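Local coordinates for protein CDP-glucose-4,6-dehydratase (Yersinia pseudotuberculosis, PDB 1RKX) that catalyses the NAD-dependent conversion of CDP-D-glucose to CDP-4-dehydro-6-deoxy-D-glucose with loss of water, as a short-chain dehydrogenase/reductase-type lyase, at residues 37-42 with 60-65; 15-20 with 48-53; 187-192 with 258-263. One frame throughout, in Å; residues are numbered along the deposited sequence.

Contact 1: 37-42 with 60-65. With NAD (nicotinamide-adenine-dinucleotide), chain G.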
loop_
_atom_site.group_PDB
_atom_site.type_symbol
_atom_site.label_atom_id
_atom_site.label_comp_id
_atom_site.label_asym_id
_atom_site.label_seq_id
_atom_site.Cartn_x
_atom_site.Cartn_y
_atom_site.Cartn_z
ATOM N N LYS C 37 7.789 -17.882 37.164
ATOM C CA LYS C 37 6.769 -18.926 37.228
ATOM C C LYS C 37 6.433 -19.295 35.789
ATOM O O LYS C 37 6.241 -18.418 34.949
ATOM C CB LYS C 37 5.498 -18.445 37.936
ATOM C CG LYS C 37 4.421 -19.537 38.006
ATOM C CD LYS C 37 3.193 -19.112 38.809
ATOM C CE LYS C 37 2.181 -20.254 38.906
ATOM N NZ LYS C 37 0.934 -19.864 39.629
ATOM N N GLY C 38 6.369 -20.589 35.509
ATOM C CA GLY C 38 6.057 -21.044 34.167
ATOM C C GLY C 38 4.750 -21.821 34.115
ATOM O O GLY C 38 4.348 -22.444 35.098
ATOM N N TYR C 39 4.090 -21.778 32.959
ATOM C CA TYR C 39 2.819 -22.476 32.752
ATOM C C TYR C 39 2.874 -23.072 31.349
ATOM O O TYR C 39 2.870 -22.331 30.362
ATOM C CB TYR C 39 1.663 -21.479 32.853
ATOM C CG TYR C 39 0.277 -22.086 32.774
ATOM C CD1 TYR C 39 -0.432 -22.411 33.932
ATOM C CD2 TYR C 39 -0.337 -22.313 31.541
ATOM C CE1 TYR C 39 -1.724 -22.941 33.866
ATOM C CE2 TYR C 39 -1.631 -22.849 31.463
ATOM C CZ TYR C 39 -2.315 -23.156 32.633
ATOM O OH TYR C 39 -3.592 -23.668 32.574
ATOM N N SER C 40 2.942 -24.399 31.266
ATOM C CA SER C 40 3.018 -25.100 29.980
ATOM C C SER C 40 2.501 -26.521 30.119
ATOM O O SER C 40 2.194 -26.985 31.217
ATOM C CB SER C 40 4.477 -25.225 29.505
ATOM O OG SER C 40 5.201 -24.011 29.590
ATOM N N LEU C 41 2.412 -27.211 28.990
ATOM C CA LEU C 41 2.041 -28.616 29.005
ATOM C C LEU C 41 3.400 -29.272 29.250
ATOM O O LEU C 41 4.428 -28.588 29.228
ATOM C CB LEU C 41 1.520 -29.067 27.641
ATOM C CG LEU C 41 0.196 -28.497 27.137
ATOM C CD1 LEU C 41 -0.085 -29.055 25.747
ATOM C CD2 LEU C 41 -0.926 -28.869 28.100
ATOM N N THR C 42 3.414 -30.577 29.481
ATOM C CA THR C 42 4.667 -31.292 29.699
ATOM C C THR C 42 5.599 -31.033 28.508
ATOM O O THR C 42 5.130 -30.881 27.378
ATOM C CB THR C 42 4.408 -32.808 29.829
ATOM O OG1 THR C 42 3.700 -33.063 31.049
ATOM C CG2 THR C 42 5.714 -33.590 29.829
ATOM N N GLN C 60 9.173 -21.598 39.643
ATOM C CA GLN C 60 7.887 -22.229 39.929
ATOM C C GLN C 60 7.461 -22.815 38.589
ATOM O O GLN C 60 7.344 -22.085 37.610
ATOM C CB GLN C 60 6.847 -21.195 40.349
ATOM C CG GLN C 60 6.924 -20.734 41.782
ATOM C CD GLN C 60 5.729 -19.886 42.158
ATOM O OE1 GLN C 60 4.584 -20.298 41.974
ATOM N NE2 GLN C 60 5.987 -18.695 42.691
ATOM N N SER C 61 7.228 -24.120 38.542
ATOM C CA SER C 61 6.841 -24.765 37.299
ATOM C C SER C 61 5.449 -25.396 37.394
ATOM O O SER C 61 5.249 -26.369 38.123
ATOM C CB SER C 61 7.886 -25.821 36.946
ATOM O OG SER C 61 7.597 -26.466 35.728
ATOM N N GLU C 62 4.487 -24.836 36.666
ATOM C CA GLU C 62 3.133 -25.380 36.678
ATOM C C GLU C 62 2.781 -25.993 35.332
ATOM O O GLU C 62 3.026 -25.395 34.278
ATOM C CB GLU C 62 2.098 -24.303 37.011
ATOM C CG GLU C 62 0.692 -24.875 37.189
ATOM C CD GLU C 62 -0.358 -23.818 37.457
ATOM O OE1 GLU C 62 0.007 -22.709 37.889
ATOM O OE2 GLU C 62 -1.556 -24.110 37.251
ATOM N N ILE C 63 2.219 -27.195 35.367
ATOM C CA ILE C 63 1.817 -27.861 34.141
ATOM C C ILE C 63 0.325 -27.613 33.938
ATOM O O ILE C 63 -0.498 -27.971 34.783
ATOM C CB ILE C 63 2.088 -29.374 34.207
ATOM C CG1 ILE C 63 3.595 -29.632 34.329
ATOM C CG2 ILE C 63 1.521 -30.058 32.972
ATOM C CD1 ILE C 63 4.437 -28.985 33.233
ATOM N N GLY C 64 -0.016 -26.980 32.820
ATOM C CA GLY C 64 -1.409 -26.687 32.534
ATOM C C GLY C 64 -1.607 -26.333 31.076
ATOM O O GLY C 64 -0.649 -26.000 30.371
ATOM N N ASP C 65 -2.851 -26.413 30.618
ATOM C CA ASP C 65 -3.188 -26.103 29.235
ATOM C C ASP C 65 -3.660 -24.653 29.171
ATOM O O ASP C 65 -4.500 -24.248 29.972
ATOM C CB ASP C 65 -4.308 -27.037 28.772
ATOM C CG ASP C 65 -4.434 -27.098 27.266
ATOM O OD1 ASP C 65 -4.523 -26.034 26.625
ATOM O OD2 ASP C 65 -4.448 -28.226 26.722
HETATM P PA NAD G . 8.427 -25.605 21.575
HETATM O O1A NAD G . 7.515 -26.623 21.010
HETATM O O2A NAD G . 9.766 -26.071 22.025
HETATM O O5B NAD G . 7.733 -24.845 22.809
HETATM C C5B NAD G . 6.295 -24.673 22.805
HETATM C C4B NAD G . 5.762 -24.488 24.227
HETATM O O4B NAD G . 4.338 -24.361 24.012
HETATM C C3B NAD G . 5.947 -25.723 25.096
HETATM O O3B NAD G . 6.503 -25.278 26.349
HETATM C C2B NAD G . 4.537 -26.277 25.193
HETATM O O2B NAD G . 4.305 -27.062 26.395
HETATM C C1B NAD G . 3.710 -25.023 25.077
HETATM N N9A NAD G . 2.329 -25.296 24.711
HETATM C C8A NAD G . 1.847 -25.727 23.503
HETATM N N7A NAD G . 0.527 -25.898 23.488
HETATM C C5A NAD G . 0.135 -25.559 24.769
HETATM C C6A NAD G . -1.135 -25.538 25.385
HETATM N N6A NAD G . -2.281 -25.860 24.820
HETATM N N1A NAD G . -1.195 -25.147 26.697
HETATM C C2A NAD G . -0.018 -24.808 27.316
HETATM N N3A NAD G . 1.211 -24.790 26.848
HETATM C C4A NAD G . 1.229 -25.182 25.544
HETATM O O3 NAD G . 8.575 -24.453 20.533
HETATM P PN NAD G . 9.468 -23.082 20.565
HETATM O O1N NAD G . 10.407 -23.235 19.450
HETATM O O2N NAD G . 10.133 -22.990 21.890
HETATM O O5D NAD G . 8.400 -21.962 20.236
HETATM C C5D NAD G . 8.169 -20.967 21.239
HETATM C C4D NAD G . 7.186 -19.933 20.726
HETATM O O4D NAD G . 7.884 -19.267 19.623
HETATM C C3D NAD G . 5.869 -20.408 20.111
HETATM O O3D NAD G . 4.880 -19.380 20.319
HETATM C C2D NAD G . 6.230 -20.533 18.637
HETATM O O2D NAD G . 5.046 -20.497 17.823
HETATM C C1D NAD G . 7.101 -19.319 18.453
HETATM N N1N NAD G . 7.945 -19.420 17.267
HETATM C C2N NAD G . 9.095 -20.227 17.220
HETATM C C3N NAD G . 9.983 -20.236 16.016
HETATM C C7N NAD G . 11.199 -21.068 16.069
HETATM O O7N NAD G . 11.934 -21.043 15.069
HETATM N N7N NAD G . 11.534 -21.830 17.130
HETATM C C4N NAD G . 9.542 -19.475 14.785
HETATM C C5N NAD G . 8.285 -18.695 14.998
HETATM C C6N NAD G . 7.579 -18.668 16.109
HETATM O O HOH W 1 -0.775 -21.925 40.473
#

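Contact 2: 15-20 with 48-53. With NAD (nicotinamide-adenine-dinucleotide), chain G.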
loop_
_atom_site.group_PDB
_atom_site.type_symbol
_atom_site.label_atom_id
_atom_site.label_comp_id
_atom_site.label_asym_id
_atom_site.label_seq_id
_atom_site.Cartn_x
_atom_site.Cartn_y
_atom_site.Cartn_z
ATOM N N THR C 15 4.612 -18.407 29.819
ATOM C CA THR C 15 3.884 -19.565 29.312
ATOM C C THR C 15 4.837 -20.207 28.317
ATOM O O THR C 15 5.607 -19.504 27.653
ATOM C CB THR C 15 2.562 -19.191 28.582
ATOM O OG1 THR C 15 2.852 -18.436 27.393
ATOM C CG2 THR C 15 1.655 -18.386 29.497
ATOM N N GLY C 16 4.801 -21.531 28.219
ATOM C CA GLY C 16 5.679 -22.219 27.293
ATOM C C GLY C 16 7.105 -22.368 27.800
ATOM O O GLY C 16 8.037 -22.519 27.007
ATOM N N HIS C 17 7.279 -22.329 29.120
ATOM C CA HIS C 17 8.600 -22.464 29.720
ATOM C C HIS C 17 9.209 -23.859 29.548
ATOM O O HIS C 17 10.415 -24.031 29.733
ATOM C CB HIS C 17 8.547 -22.115 31.214
ATOM C CG HIS C 17 7.877 -23.158 32.057
ATOM N ND1 HIS C 17 6.560 -23.529 31.884
ATOM C CD2 HIS C 17 8.342 -23.899 33.092
ATOM C CE1 HIS C 17 6.240 -24.449 32.777
ATOM N NE2 HIS C 17 7.303 -24.691 33.523
ATOM N N THR C 18 8.394 -24.853 29.193
ATOM C CA THR C 18 8.910 -26.212 29.022
ATOM C C THR C 18 9.411 -26.468 27.602
ATOM O O THR C 18 9.853 -27.569 27.282
ATOM C CB THR C 18 7.835 -27.277 29.353
ATOM O OG1 THR C 18 6.735 -27.148 28.447
ATOM C CG2 THR C 18 7.341 -27.115 30.799
ATOM N N GLY C 19 9.338 -25.442 26.760
ATOM C CA GLY C 19 9.783 -25.578 25.385
ATOM C C GLY C 19 11.193 -25.063 25.147
ATOM O O GLY C 19 11.899 -24.676 26.083
ATOM N N PHE C 20 11.594 -25.051 23.879
ATOM C CA PHE C 20 12.925 -24.606 23.478
ATOM C C PHE C 20 13.212 -23.147 23.820
ATOM O O PHE C 20 14.105 -22.856 24.621
ATOM C CB PHE C 20 13.107 -24.852 21.973
ATOM C CG PHE C 20 14.406 -24.334 21.412
ATOM C CD1 PHE C 20 15.629 -24.741 21.946
ATOM C CD2 PHE C 20 14.404 -23.478 20.313
ATOM C CE1 PHE C 20 16.837 -24.305 21.390
ATOM C CE2 PHE C 20 15.602 -23.034 19.745
ATOM C CZ PHE C 20 16.823 -23.450 20.284
ATOM N N SER C 48 14.710 -33.075 26.185
ATOM C CA SER C 48 14.206 -31.714 26.123
ATOM C C SER C 48 15.149 -30.793 26.885
ATOM O O SER C 48 15.834 -31.222 27.811
ATOM C CB SER C 48 12.815 -31.630 26.759
ATOM O OG SER C 48 12.888 -31.843 28.160
ATOM N N LEU C 49 15.198 -29.528 26.487
ATOM C CA LEU C 49 16.038 -28.565 27.189
ATOM C C LEU C 49 15.534 -28.492 28.626
ATOM O O LEU C 49 16.318 -28.414 29.575
ATOM C CB LEU C 49 15.922 -27.185 26.544
ATOM C CG LEU C 49 16.662 -26.038 27.239
ATOM C CD1 LEU C 49 18.175 -26.245 27.128
ATOM C CD2 LEU C 49 16.263 -24.719 26.599
ATOM N N PHE C 50 14.214 -28.529 28.773
ATOM C CA PHE C 50 13.579 -28.444 30.087
ATOM C C PHE C 50 14.224 -29.389 31.097
ATOM O O PHE C 50 14.604 -28.973 32.185
ATOM C CB PHE C 50 12.082 -28.763 29.975
ATOM C CG PHE C 50 11.313 -28.524 31.247
ATOM C CD1 PHE C 50 11.142 -27.228 31.735
ATOM C CD2 PHE C 50 10.758 -29.590 31.956
ATOM C CE1 PHE C 50 10.424 -26.992 32.916
ATOM C CE2 PHE C 50 10.040 -29.369 33.134
ATOM C CZ PHE C 50 9.872 -28.068 33.616
ATOM N N GLU C 51 14.354 -30.659 30.727
ATOM C CA GLU C 51 14.940 -31.651 31.621
ATOM C C GLU C 51 16.468 -31.644 31.643
ATOM O O GLU C 51 17.075 -31.695 32.716
ATOM C CB GLU C 51 14.460 -33.055 31.246
ATOM C CG GLU C 51 12.957 -33.281 31.391
ATOM C CD GLU C 51 12.451 -33.055 32.805
ATOM O OE1 GLU C 51 13.243 -33.180 33.759
ATOM O OE2 GLU C 51 11.247 -32.770 32.963
ATOM N N THR C 52 17.089 -31.580 30.465
ATOM C CA THR C 52 18.546 -31.598 30.387
ATOM C C THR C 52 19.205 -30.410 31.081
ATOM O O THR C 52 20.276 -30.551 31.677
ATOM C CB THR C 52 19.035 -31.666 28.916
ATOM O OG1 THR C 52 18.586 -30.507 28.198
ATOM C CG2 THR C 52 18.500 -32.924 28.235
ATOM N N ALA C 53 18.560 -29.251 31.039
ATOM C CA ALA C 53 19.120 -28.057 31.657
ATOM C C ALA C 53 18.472 -27.701 32.986
ATOM O O ALA C 53 18.673 -26.604 33.497
ATOM C CB ALA C 53 19.021 -26.869 30.693
HETATM P PA NAD G . 8.427 -25.605 21.575
HETATM O O1A NAD G . 7.515 -26.623 21.010
HETATM O O2A NAD G . 9.766 -26.071 22.025
HETATM O O5B NAD G . 7.733 -24.845 22.809
HETATM C C5B NAD G . 6.295 -24.673 22.805
HETATM C C4B NAD G . 5.762 -24.488 24.227
HETATM O O4B NAD G . 4.338 -24.361 24.012
HETATM C C3B NAD G . 5.947 -25.723 25.096
HETATM O O3B NAD G . 6.503 -25.278 26.349
HETATM C C2B NAD G . 4.537 -26.277 25.193
HETATM O O2B NAD G . 4.305 -27.062 26.395
HETATM C C1B NAD G . 3.710 -25.023 25.077
HETATM N N9A NAD G . 2.329 -25.296 24.711
HETATM C C8A NAD G . 1.847 -25.727 23.503
HETATM N N7A NAD G . 0.527 -25.898 23.488
HETATM C C5A NAD G . 0.135 -25.559 24.769
HETATM C C6A NAD G . -1.135 -25.538 25.385
HETATM N N6A NAD G . -2.281 -25.860 24.820
HETATM N N1A NAD G . -1.195 -25.147 26.697
HETATM C C2A NAD G . -0.018 -24.808 27.316
HETATM N N3A NAD G . 1.211 -24.790 26.848
HETATM C C4A NAD G . 1.229 -25.182 25.544
HETATM O O3 NAD G . 8.575 -24.453 20.533
HETATM P PN NAD G . 9.468 -23.082 20.565
HETATM O O1N NAD G . 10.407 -23.235 19.450
HETATM O O2N NAD G . 10.133 -22.990 21.890
HETATM O O5D NAD G . 8.400 -21.962 20.236
HETATM C C5D NAD G . 8.169 -20.967 21.239
HETATM C C4D NAD G . 7.186 -19.933 20.726
HETATM O O4D NAD G . 7.884 -19.267 19.623
HETATM C C3D NAD G . 5.869 -20.408 20.111
HETATM O O3D NAD G . 4.880 -19.380 20.319
HETATM C C2D NAD G . 6.230 -20.533 18.637
HETATM O O2D NAD G . 5.046 -20.497 17.823
HETATM C C1D NAD G . 7.101 -19.319 18.453
HETATM N N1N NAD G . 7.945 -19.420 17.267
HETATM C C2N NAD G . 9.095 -20.227 17.220
HETATM C C3N NAD G . 9.983 -20.236 16.016
HETATM C C7N NAD G . 11.199 -21.068 16.069
HETATM O O7N NAD G . 11.934 -21.043 15.069
HETATM N N7N NAD G . 11.534 -21.830 17.130
HETATM C C4N NAD G . 9.542 -19.475 14.785
HETATM C C5N NAD G . 8.285 -18.695 14.998
HETATM C C6N NAD G . 7.579 -18.668 16.109
HETATM O O HOH W 2 12.563 -27.855 26.568
#

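Contact 3: 187-192 with 258-263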
loop_
_atom_site.group_PDB
_atom_site.type_symbol
_atom_site.label_atom_id
_atom_site.label_comp_id
_atom_site.label_asym_id
_atom_site.label_seq_id
_atom_site.Cartn_x
_atom_site.Cartn_y
_atom_site.Cartn_z
ATOM N N ALA C 187 1.499 -2.259 29.523
ATOM C CA ALA C 187 2.066 -2.001 28.202
ATOM C C ALA C 187 2.160 -3.347 27.485
ATOM O O ALA C 187 2.959 -4.199 27.862
ATOM C CB ALA C 187 3.451 -1.367 28.336
ATOM N N VAL C 188 1.342 -3.523 26.453
ATOM C CA VAL C 188 1.285 -4.781 25.706
ATOM C C VAL C 188 1.903 -4.726 24.310
ATOM O O VAL C 188 1.580 -3.849 23.510
ATOM C CB VAL C 188 -0.179 -5.241 25.564
ATOM C CG1 VAL C 188 -0.236 -6.624 24.906
ATOM C CG2 VAL C 188 -0.849 -5.264 26.933
ATOM N N ALA C 189 2.777 -5.685 24.014
ATOM C CA ALA C 189 3.436 -5.734 22.715
ATOM C C ALA C 189 3.499 -7.151 22.152
ATOM O O ALA C 189 3.302 -8.131 22.870
ATOM C CB ALA C 189 4.852 -5.175 22.833
ATOM N N THR C 190 3.753 -7.250 20.851
ATOM C CA THR C 190 3.918 -8.549 20.215
ATOM C C THR C 190 5.318 -8.561 19.620
ATOM O O THR C 190 5.853 -7.511 19.251
ATOM C CB THR C 190 2.880 -8.818 19.091
ATOM O OG1 THR C 190 2.892 -7.744 18.140
ATOM C CG2 THR C 190 1.483 -8.975 19.683
ATOM N N VAL C 191 5.924 -9.741 19.554
ATOM C CA VAL C 191 7.259 -9.873 18.990
ATOM C C VAL C 191 7.229 -10.943 17.905
ATOM O O VAL C 191 6.658 -12.020 18.076
ATOM C CB VAL C 191 8.313 -10.212 20.081
ATOM C CG1 VAL C 191 8.474 -9.019 21.014
ATOM C CG2 VAL C 191 7.905 -11.446 20.868
ATOM N N ARG C 192 7.849 -10.624 16.780
ATOM C CA ARG C 192 7.860 -11.506 15.625
ATOM C C ARG C 192 9.275 -11.928 15.255
ATOM O O ARG C 192 10.123 -11.086 14.952
ATOM C CB ARG C 192 7.190 -10.770 14.459
ATOM C CG ARG C 192 5.831 -10.180 14.848
ATOM C CD ARG C 192 5.395 -9.028 13.946
ATOM N NE ARG C 192 4.157 -8.409 14.424
ATOM C CZ ARG C 192 3.623 -7.307 13.915
ATOM N NH1 ARG C 192 4.217 -6.681 12.911
ATOM N NH2 ARG C 192 2.486 -6.834 14.405
ATOM N N GLU C 258 3.554 -2.036 20.859
ATOM C CA GLU C 258 3.246 -2.265 19.449
ATOM C C GLU C 258 3.870 -3.593 19.032
ATOM O O GLU C 258 4.260 -4.396 19.879
ATOM C CB GLU C 258 3.844 -1.155 18.576
ATOM C CG GLU C 258 3.988 0.189 19.260
ATOM C CD GLU C 258 4.581 1.247 18.352
ATOM O OE1 GLU C 258 5.543 0.931 17.615
ATOM O OE2 GLU C 258 4.091 2.396 18.383
ATOM N N GLY C 259 3.966 -3.814 17.722
ATOM C CA GLY C 259 4.559 -5.041 17.213
ATOM C C GLY C 259 6.025 -4.820 16.872
ATOM O O GLY C 259 6.394 -3.738 16.407
ATOM N N TRP C 260 6.857 -5.840 17.076
ATOM C CA TRP C 260 8.291 -5.723 16.821
ATOM C C TRP C 260 8.931 -6.932 16.142
ATOM O O TRP C 260 8.747 -8.063 16.580
ATOM C CB TRP C 260 9.039 -5.487 18.138
ATOM C CG TRP C 260 8.576 -4.299 18.908
ATOM C CD1 TRP C 260 7.468 -4.215 19.702
ATOM C CD2 TRP C 260 9.193 -3.009 18.937
ATOM N NE1 TRP C 260 7.356 -2.949 20.226
ATOM C CE2 TRP C 260 8.401 -2.188 19.772
ATOM C CE3 TRP C 260 10.338 -2.466 18.338
ATOM C CZ2 TRP C 260 8.718 -0.846 20.024
ATOM C CZ3 TRP C 260 10.656 -1.129 18.586
ATOM C CH2 TRP C 260 9.844 -0.334 19.425
ATOM N N ASN C 261 9.709 -6.667 15.094
ATOM C CA ASN C 261 10.427 -7.701 14.348
ATOM C C ASN C 261 11.831 -7.913 14.919
ATOM O O ASN C 261 12.528 -6.951 15.242
ATOM C CB ASN C 261 10.632 -7.283 12.887
ATOM C CG ASN C 261 9.374 -7.359 12.049
ATOM O OD1 ASN C 261 9.328 -6.791 10.958
ATOM N ND2 ASN C 261 8.365 -8.066 12.527
ATOM N N PHE C 262 12.254 -9.168 15.010
ATOM C CA PHE C 262 13.606 -9.485 15.457
ATOM C C PHE C 262 14.161 -10.549 14.523
ATOM O O PHE C 262 13.538 -11.592 14.298
ATOM C CB PHE C 262 13.636 -9.975 16.912
ATOM C CG PHE C 262 13.282 -8.912 17.919
ATOM C CD1 PHE C 262 12.012 -8.863 18.476
ATOM C CD2 PHE C 262 14.217 -7.949 18.299
ATOM C CE1 PHE C 262 11.671 -7.879 19.401
ATOM C CE2 PHE C 262 13.886 -6.954 19.226
ATOM C CZ PHE C 262 12.616 -6.920 19.775
ATOM N N GLY C 263 15.328 -10.271 13.959
ATOM C CA GLY C 263 15.943 -11.205 13.043
ATOM C C GLY C 263 17.396 -10.852 12.798
ATOM O O GLY C 263 17.868 -9.818 13.263
#

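Contact 1: 37-42 with 60-65
Tyr-39 reaches over the backbone at Gly-64 to donate a hydrogen bond from its hydroxyl to Asp-65 O, with Tyr-39 OH to Asp-65 O at 2.8 Å and the donor above the carbonyl plane, 61° out of it. The CA of Gly-64 lies over one face of that ring, 4.1 Å from the centroid, a CH-pi contact. The tyrosine ring also meets the carboxylate of Glu-62 edge-on, Tyr-39 CE1 to Glu-62 OE2 being 3.6 Å, with the two planes 75° apart. On the same face of the sheet the extended chain of Lys-37 forms a long salt bridge, Lys-37 NZ to Glu-62 OE1 3.5 Å, and a water joins the same two atoms; Ser-75 bonds to both polar ends and Glu-78 pairs with the lysine. Beneath these side chains the strands run nearly parallel, tied by backbone bonds such as Gly-64 N to Ser-40 O (2.7 Å). At their C-terminal ends Asp-65 OD1 accepts from NAD N6A at 2.9 Å, nearly straight at 166°, while Arg-67 pairs with OD2. Leu-41 CD1 packs 3.6 Å from NAD C5A, and Leu-41 N donates a weak bond to the ribose oxygen NAD O2B (3.2 Å). This is the adenosine-binding end of a Rossmann fold.

Contact 2: 15-20 with 48-53
Thr-18 lays its methyl over one face of the Phe-50 ring: Thr-18 CG2 stands 3.8 Å from the ring centroid and 14° off the ring normal, a close CH-pi contact displaced slightly toward the rim atoms CE1 and CZ. The backbone of Thr-18 adds to this packing, with its CA 3.7 Å from Phe-50 CD1. The Phe-50 ring also turns its edge to the face of His-17 in an offset edge-to-face pair, the planes 88° apart and the centroids separated by 5.5 Å. Val-55 and Ala-56 also pack against this side chain. Both imidazole nitrogens of His-17 have partners outside, Ser-40 at ND1 and Ser-61 at NE2, which should fix the rotation of the ring that Phe-50 meets. The segment 15-20 is the loop between strand 11-15 and helix 20-31, the glycine-rich dinucleotide-binding turn of the Rossmann fold, with a type I turn from Gly-16 to Gly-19. Its other side grips the cofactor: Thr-18 OG1 accepts from the adenosine ribose hydroxyl NAD O3B at 2.8 Å, and Phe-20 N, at the start of its helix, donates almost straight (173°) to the phosphate oxygen NAD O2A. Thr-18 OG1 is bonded to Leu-41 O as well. Toward helix 49-52 one water links the backbones, giving a hydrogen to Thr-18 O and taking one from Phe-50 N. Beside it, Leu-49 sends CD2 to 3.5 Å from Phe-20 O, and the same leucine touches Trp-24 and Trp-332. Ser-48 is the N-cap of this short helix, its OG accepting from Glu-51 N at 3.2 Å.

Contact 3: 187-192 with 258-263
This is a parallel strand pairing in the Rossmann-type sheet: strand 187-192 lies beside 259-261, the outermost strand at that end of the sheet within the chain. The two short axes approach to 4.6 Å and diverge by 22°, and the register sets Thr-190 beside Gly-259, Val-191 beside Trp-260 and Arg-192 beside Asn-261. Four backbone hydrogen bonds run in ladder fashion, with Thr-190 and Arg-192 each using both N and O. The bond from Arg-192 N to Trp-260 O is 2.7 Å long with an angle of 165° at the hydrogen, whereas that from Trp-260 N to Thr-190 O is more bent, at 137°. On the face bearing Val-191 and Trp-260 the packing is largely apolar. Val-191 CG1 comes to the edge of the Phe-262 ring, 3.8 Å from CE1, and the edge of the Trp-260 indole meets Ala-189, CD1 lying 4.2 Å from its CB. Leu-245 of helix 236-251 touches both Val-191 and Trp-260, while helix 308-314 packs against Trp-260 and Phe-262 and supplies Lys-309 for a cation-pi contact with the indole, whose NE1 is hydrogen-bonded to Tyr-256 O. The opposite face, bearing Thr-190 and Arg-192, is polar although buried. Glu-165 holds both residues there, with a hydrogen bond to Thr-190 and a salt bridge to Arg-192 NE; Tyr-136 OH and the backbone O of Glu-147 take up NH1. The arginine chain is extended from CG to NE and passes back over Gly-259, whose CA lies against one face of the guanidinium, 3.9 Å from Arg-192 NH2. On the same side, Thr-190 OG1 approaches Gly-259 CA to 3.3 Å.

Contacts 1 and 3 pair parallel strands toward the two ends of one sheet, their centres about 23 Å apart, whereas contact 2 packs a loop against a short helix. Contacts 2 and 3 are buried; contact 1 is partly buried, with Thr-42 and Ile-63 exposed. Contacts 1 and 2 touch each other and both reach NAD: Ser-40, Leu-41 and Ser-61 of contact 1 meet His-17 or Thr-18 of contact 2, and helix 49-52 lies in the chain between the strands of contact 1. Contact 2 relies on aromatic packing and a bridging water. Both strand pairs have backbone ladders, but the salt bridge of contact 1 crosses its segments, while in contact 3 Glu-165, outside them, meets Arg-192.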